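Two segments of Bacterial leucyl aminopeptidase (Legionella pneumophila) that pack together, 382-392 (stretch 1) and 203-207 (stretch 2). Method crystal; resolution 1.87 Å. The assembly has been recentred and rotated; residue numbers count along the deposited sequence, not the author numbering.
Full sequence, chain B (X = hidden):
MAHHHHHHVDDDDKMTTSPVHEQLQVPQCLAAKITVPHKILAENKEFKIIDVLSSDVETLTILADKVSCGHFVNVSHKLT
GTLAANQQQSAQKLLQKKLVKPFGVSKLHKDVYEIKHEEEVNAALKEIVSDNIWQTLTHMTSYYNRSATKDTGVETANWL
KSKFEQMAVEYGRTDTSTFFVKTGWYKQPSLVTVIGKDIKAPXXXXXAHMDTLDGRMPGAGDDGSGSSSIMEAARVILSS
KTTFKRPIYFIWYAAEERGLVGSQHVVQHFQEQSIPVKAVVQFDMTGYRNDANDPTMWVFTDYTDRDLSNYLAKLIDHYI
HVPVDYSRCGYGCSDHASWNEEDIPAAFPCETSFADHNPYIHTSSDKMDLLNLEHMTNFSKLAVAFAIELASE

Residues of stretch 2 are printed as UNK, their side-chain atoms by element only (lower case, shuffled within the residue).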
# COMPACT_ATOMS: atom_id res chain seq x y z
N LEU B 382 7.76 -7.53 16.86
CA LEU B 382 7.06 -7.58 15.59
C LEU B 382 7.31 -8.93 14.90
O LEU B 382 6.38 -9.49 14.32
CB LEU B 382 7.42 -6.38 14.69
CG LEU B 382 6.79 -6.30 13.31
CD1 LEU B 382 5.28 -6.36 13.38
CD2 LEU B 382 7.20 -5.03 12.52
N ALA B 383 8.56 -9.40 14.90
CA ALA B 383 8.90 -10.69 14.26
C ALA B 383 8.10 -11.82 14.94
O ALA B 383 7.57 -12.69 14.23
CB ALA B 383 10.39 -10.98 14.40
N VAL B 384 8.12 -11.82 16.28
CA VAL B 384 7.36 -12.84 17.07
C VAL B 384 5.88 -12.82 16.71
O VAL B 384 5.26 -13.87 16.46
CB VAL B 384 7.54 -12.69 18.60
CG1 VAL B 384 6.57 -13.59 19.41
CG2 VAL B 384 8.94 -13.07 18.95
N ALA B 385 5.31 -11.62 16.61
CA ALA B 385 3.87 -11.51 16.33
C ALA B 385 3.55 -11.97 14.90
O ALA B 385 2.55 -12.66 14.69
CB ALA B 385 3.41 -10.10 16.57
N PHE B 386 4.35 -11.57 13.92
CA PHE B 386 4.24 -12.02 12.57
C PHE B 386 4.31 -13.56 12.45
O PHE B 386 3.48 -14.19 11.83
CB PHE B 386 5.42 -11.37 11.78
CG PHE B 386 5.43 -11.60 10.31
CD1 PHE B 386 4.75 -10.70 9.46
CD2 PHE B 386 6.17 -12.62 9.73
CE1 PHE B 386 4.78 -10.87 8.06
CE2 PHE B 386 6.20 -12.80 8.34
CZ PHE B 386 5.49 -11.93 7.51
N ALA B 387 5.29 -14.15 13.12
CA ALA B 387 5.44 -15.61 13.09
C ALA B 387 4.19 -16.29 13.66
O ALA B 387 3.54 -17.12 12.96
CB ALA B 387 6.65 -16.05 13.89
N ILE B 388 3.83 -15.90 14.87
CA ILE B 388 2.74 -16.61 15.54
C ILE B 388 1.42 -16.40 14.81
O ILE B 388 0.71 -17.36 14.56
CB ILE B 388 2.67 -16.25 17.05
CG1 ILE B 388 3.88 -16.80 17.80
CG2 ILE B 388 1.37 -16.73 17.66
CD1 ILE B 388 4.09 -16.21 19.16
N GLU B 389 1.07 -15.17 14.41
CA GLU B 389 -0.18 -14.98 13.69
C GLU B 389 -0.25 -15.77 12.39
O GLU B 389 -1.26 -16.40 12.13
CB GLU B 389 -0.46 -13.50 13.33
CG GLU B 389 -0.90 -12.68 14.54
CD GLU B 389 -2.38 -12.92 14.94
OE1 GLU B 389 -3.13 -13.51 14.09
OE2 GLU B 389 -2.75 -12.54 16.11
N LEU B 390 0.81 -15.69 11.56
CA LEU B 390 0.69 -16.25 10.22
C LEU B 390 0.92 -17.78 10.20
O LEU B 390 0.36 -18.49 9.36
CB LEU B 390 1.63 -15.53 9.27
CG LEU B 390 1.29 -14.02 9.09
CD1 LEU B 390 2.27 -13.37 8.16
CD2 LEU B 390 -0.11 -13.80 8.58
N ALA B 391 1.74 -18.28 11.11
CA ALA B 391 2.08 -19.71 11.15
C ALA B 391 0.99 -20.50 11.84
O ALA B 391 0.96 -21.72 11.71
CB ALA B 391 3.42 -19.93 11.83
N SER B 392 0.10 -19.82 12.57
CA SER B 392 -1.04 -20.46 13.24
C SER B 392 -2.26 -20.52 12.36
O SER B 392 -3.24 -21.04 12.80
CB SER B 392 -1.40 -19.74 14.55
OG SER B 392 -0.29 -19.64 15.40
N UNK B 203 5.50 -21.78 3.76
CA UNK B 203 6.19 -21.35 4.99
C UNK B 203 6.06 -19.85 5.28
O UNK B 203 5.72 -19.05 4.39
c UNK B 203 7.65 -21.71 4.92
N UNK B 204 6.50 -19.49 6.47
CA UNK B 204 6.59 -18.12 6.92
C UNK B 204 8.07 -17.88 7.12
O UNK B 204 8.71 -18.61 7.82
c UNK B 204 6.22 -16.55 8.83
c UNK B 204 4.42 -18.08 8.20
c UNK B 204 3.78 -17.51 6.97
c UNK B 204 5.92 -17.92 8.28
N UNK B 205 8.62 -16.84 6.53
CA UNK B 205 10.03 -16.57 6.62
C UNK B 205 10.39 -15.24 7.30
O UNK B 205 9.80 -14.26 6.98
c UNK B 205 10.67 -16.57 5.23
c UNK B 205 12.12 -16.24 5.28
c UNK B 205 10.36 -17.82 4.45
N UNK B 206 11.33 -15.23 8.23
CA UNK B 206 11.80 -14.05 8.90
C UNK B 206 13.27 -13.95 8.66
O UNK B 206 13.99 -14.84 9.01
c UNK B 206 11.53 -14.12 10.40
c UNK B 206 9.50 -15.49 10.99
c UNK B 206 12.15 -12.96 11.13
c UNK B 206 10.05 -14.13 10.70
N UNK B 207 13.74 -12.84 8.13
CA UNK B 207 15.13 -12.68 7.80
C UNK B 207 15.81 -11.43 8.25
O UNK B 207 15.15 -10.44 8.64

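A strand segment runs almost exactly antiparallel to a helix here, the two N-to-C directions 176° apart and the axes 8.9 Å apart at closest approach. The strand's side chains can be read one position at a time from their atoms.

Position 203 carries a single side-chain carbon, with no branch and nothing beyond it. It lies out of reach of the helix. One carbon is alanine, so this is Ala203, buried but outside this contact.

Position 204 has four carbons, forked at the first, with one arm two carbons long. Its CA-to-CB bond points toward the helix, and its atoms reach Phe386, Ala387, Leu390 and Ala391. A fork at CB with one longer arm is isoleucine: Ile204. Its CG2 comes within 3.8 Å of Phe386 CE2, while CD1, at the end of the longer arm, lies 3.7 Å from Leu390 CB. Between them, CG1 sits 4.2 Å from Ala391 CB. Both chi angles are in the m well, chi2 at -39°. The fork thus straddles a turn of helix, the short arm meeting the aromatic ring and the long arm reaching the later residues.

Position 205 shows three carbons, one bearing the other two. Its CA-to-CB bond points away from the helix, and its CB stays 6.6 Å from Phe386 CE2. Two equal arms on CB make it valine, Val205. What it offers the helix is backbone: its O lies 4.1 Å from Phe386 CE2, an oblique approach to the ring and no hydrogen bond.

Position 206 again has four carbons forked at the first, one arm two carbons long, and again CA-to-CB points toward the helix. It touches Ala383, Phe386 and Ala387. This is a second isoleucine, Ile206. Its CG2 lies 4.2 Å from Ala383 CB, CG1 is 4.3 Å from Phe386 CD2, and CD1 reaches to 4.1 Å from Ala387 CB. Chi1 is m, but chi2, at 100°, falls between wells.

Position 207 has no side-chain atoms at all, which identifies glycine. Gly207 makes no contact with this stretch of helix; even an ideal CB would find none of its atoms within 5.5 Å.

The rule is alternation matched to helical periodicity. The strand turns every second side chain to the helix, and the helix answers with residues from successive turns: Ala383, Phe386, Ala387, Leu390 and Ala391. Small alanines allow close approach, with Ala391 and Ile204 CA atoms 6.4 Å apart and Ala383 and Ile206 CA atoms 7.0 Å apart. Phe386 lies against both isoleucines, its CE2 near Ile204 and its CD2 near Ile206. No hydrogen bond crosses the interface; within the helix, backbone amides are paired to carbonyls four residues back, as in Ala391 N to Ala387 O at 2.8 Å. The 285 Å² buried in total is therefore an apolar fit, and Ile204 gives up the largest share of surface, 84 Å².

Stretch 2 203-207: AIVIG
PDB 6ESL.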